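Local coordinates for protein drebrin (Homo sapiens, PDB 5Y1Z) that probably binds actin through its cofilin-type (ADF-homology) domain, at residues A[79-84]-A[113-118]. Residues are numbered along the deposited sequence; the frame is centred on the assembly and turned at random.
Sequences LPKYVL and GVDVIV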
loop_
_atom_site.group_PDB
_atom_site.type_symbol
_atom_site.label_atom_id
_atom_site.label_comp_id
_atom_site.label_asym_id
_atom_site.label_seq_id
_atom_site.Cartn_x
_atom_site.Cartn_y
_atom_site.Cartn_z
ATOM N N LEU A 79 -7.505 13.894 29.285
ATOM C CA LEU A 79 -7.939 13.377 27.988
ATOM C C LEU A 79 -7.246 12.047 27.687
ATOM O O LEU A 79 -6.049 11.898 27.961
ATOM C CB LEU A 79 -7.633 14.381 26.877
ATOM C CG LEU A 79 -8.664 15.465 26.581
ATOM C CD1 LEU A 79 -8.204 16.290 25.386
ATOM C CD2 LEU A 79 -10.034 14.843 26.326
ATOM N N PRO A 80 -7.950 11.078 27.100
ATOM C CA PRO A 80 -7.364 9.744 26.876
ATOM C C PRO A 80 -6.375 9.686 25.720
ATOM O O PRO A 80 -6.517 10.376 24.711
ATOM C CB PRO A 80 -8.587 8.874 26.554
ATOM C CG PRO A 80 -9.577 9.844 25.954
ATOM C CD PRO A 80 -9.362 11.151 26.686
ATOM N N LYS A 81 -5.372 8.825 25.870
ATOM C CA LYS A 81 -4.439 8.524 24.789
ATOM C C LYS A 81 -4.697 7.123 24.240
ATOM O O LYS A 81 -5.350 6.292 24.879
ATOM C CB LYS A 81 -2.987 8.663 25.254
ATOM C CG LYS A 81 -2.796 9.737 26.305
ATOM C CD LYS A 81 -1.390 10.320 26.279
ATOM C CE LYS A 81 -1.265 11.494 25.329
ATOM N NZ LYS A 81 0.140 11.609 24.845
ATOM N N TYR A 82 -4.192 6.857 23.033
ATOM C CA TYR A 82 -4.579 5.648 22.310
ATOM C C TYR A 82 -3.371 4.784 21.969
ATOM O O TYR A 82 -2.372 5.261 21.404
ATOM C CB TYR A 82 -5.385 6.002 21.072
ATOM C CG TYR A 82 -6.700 6.626 21.470
ATOM C CD1 TYR A 82 -7.750 5.845 21.914
ATOM C CD2 TYR A 82 -6.878 8.010 21.451
ATOM C CE1 TYR A 82 -8.952 6.415 22.291
ATOM C CE2 TYR A 82 -8.077 8.591 21.832
ATOM C CZ TYR A 82 -9.111 7.790 22.253
ATOM O OH TYR A 82 -10.317 8.350 22.641
ATOM N N VAL A 83 -3.464 3.520 22.359
ATOM C CA VAL A 83 -2.412 2.536 22.162
ATOM C C VAL A 83 -2.878 1.565 21.094
ATOM O O VAL A 83 -4.024 1.093 21.133
ATOM C CB VAL A 83 -2.101 1.782 23.465
ATOM C CG1 VAL A 83 -0.991 0.760 23.227
ATOM C CG2 VAL A 83 -1.748 2.758 24.561
ATOM N N LEU A 84 -2.000 1.266 20.150
ATOM C CA LEU A 84 -2.218 0.170 19.223
ATOM C C LEU A 84 -1.199 -0.912 19.551
ATOM O O LEU A 84 0.009 -0.686 19.454
ATOM C CB LEU A 84 -2.085 0.635 17.772
ATOM C CG LEU A 84 -2.262 -0.458 16.717
ATOM C CD1 LEU A 84 -3.717 -0.857 16.723
ATOM C CD2 LEU A 84 -1.841 0.024 15.359
ATOM N N GLY A 113 -5.680 8.513 15.158
ATOM C CA GLY A 113 -5.425 8.956 16.507
ATOM C C GLY A 113 -4.608 8.013 17.361
ATOM O O GLY A 113 -4.641 8.142 18.589
ATOM N N VAL A 114 -3.890 7.066 16.761
ATOM C CA VAL A 114 -3.025 6.202 17.546
ATOM C C VAL A 114 -1.918 7.040 18.159
ATOM O O VAL A 114 -1.190 7.757 17.461
ATOM C CB VAL A 114 -2.450 5.081 16.671
ATOM C CG1 VAL A 114 -1.328 4.385 17.386
ATOM C CG2 VAL A 114 -3.538 4.093 16.322
ATOM N N ASP A 115 -1.774 6.949 19.470
ATOM C CA ASP A 115 -0.730 7.725 20.111
ATOM C C ASP A 115 0.568 6.945 20.267
ATOM O O ASP A 115 1.645 7.526 20.116
ATOM C CB ASP A 115 -1.219 8.240 21.473
ATOM C CG ASP A 115 -2.220 9.376 21.333
ATOM O OD1 ASP A 115 -1.931 10.321 20.571
ATOM O OD2 ASP A 115 -3.287 9.332 21.981
ATOM N N VAL A 116 0.510 5.634 20.494
ATOM C CA VAL A 116 1.740 4.846 20.559
ATOM C C VAL A 116 1.457 3.452 20.028
ATOM O O VAL A 116 0.363 2.912 20.212
ATOM C CB VAL A 116 2.327 4.780 21.991
ATOM C CG1 VAL A 116 1.376 4.097 22.924
ATOM C CG2 VAL A 116 3.627 3.993 21.988
ATOM N N ILE A 117 2.448 2.870 19.351
ATOM C CA ILE A 117 2.353 1.504 18.860
ATOM C C ILE A 117 3.296 0.648 19.681
ATOM O O ILE A 117 4.479 0.980 19.819
ATOM C CB ILE A 117 2.687 1.397 17.368
ATOM C CG1 ILE A 117 1.693 2.211 16.557
ATOM C CG2 ILE A 117 2.616 -0.069 16.941
ATOM C CD1 ILE A 117 1.776 1.926 15.088
ATOM N N VAL A 118 2.775 -0.454 20.211
ATOM C CA VAL A 118 3.511 -1.355 21.092
ATOM C C VAL A 118 3.554 -2.743 20.451
ATOM O O VAL A 118 2.508 -3.370 20.260
ATOM C CB VAL A 118 2.849 -1.407 22.475
ATOM C CG1 VAL A 118 3.506 -2.426 23.366
ATOM C CG2 VAL A 118 2.860 -0.030 23.100
#
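The Tyr82 ring and the Asp115 carboxylate, their planes 27° apart, meet obliquely: Asp115 OD2 and the carbonyl O of Gly113 approach the ring aslant from opposite sides of its plane, the latter 3.6 Å from Tyr82 CD2, while the ring of Phe69 on strand 65-72 lies nearly parallel to it. Asp115 CG stands anti to its own carbonyl carbon (chi1 -74°), which brings OD2 to Tyr82 N; that hydrogen bond, 2.8 Å long, uses the anti side of the carboxylate. Opposite charge is near but not in contact, Lys81 NZ lying 4.9 Å from Asp115 OD1, an arrangement that would probably favour the ionised acid. Tyr82 is thereby held at both its backbone N and its O, the N by the Asp115 carboxylate and the O by two backbone N-H groups, those of Asp115 and Val116. Beyond Tyr82 the parallel register is regular: Leu84 N bonds to Val116 O at 2.9 Å (171° at the hydrogen), and Val118 N to Leu84 O. On one face Val83 CG2 lies 3.8 Å from Val116 CG1, with Val118 CG2 meeting Val83 CG1; on the other, Leu84 CB touches Val114 CG1, and Leu84 CD2 lies 4.1 Å from Ile117 CD1. The pairing joins strand 116-120, outermost within this chain, to strand 81-88 in the mixed sheet of the ADF-homology fold. Helix 104-110 covers the Leu84 and Ile117 face, helix 128-134 packs Ile131 on Val83 and Val118, and strand 65-72 flanks strand 81-88 on its other edge.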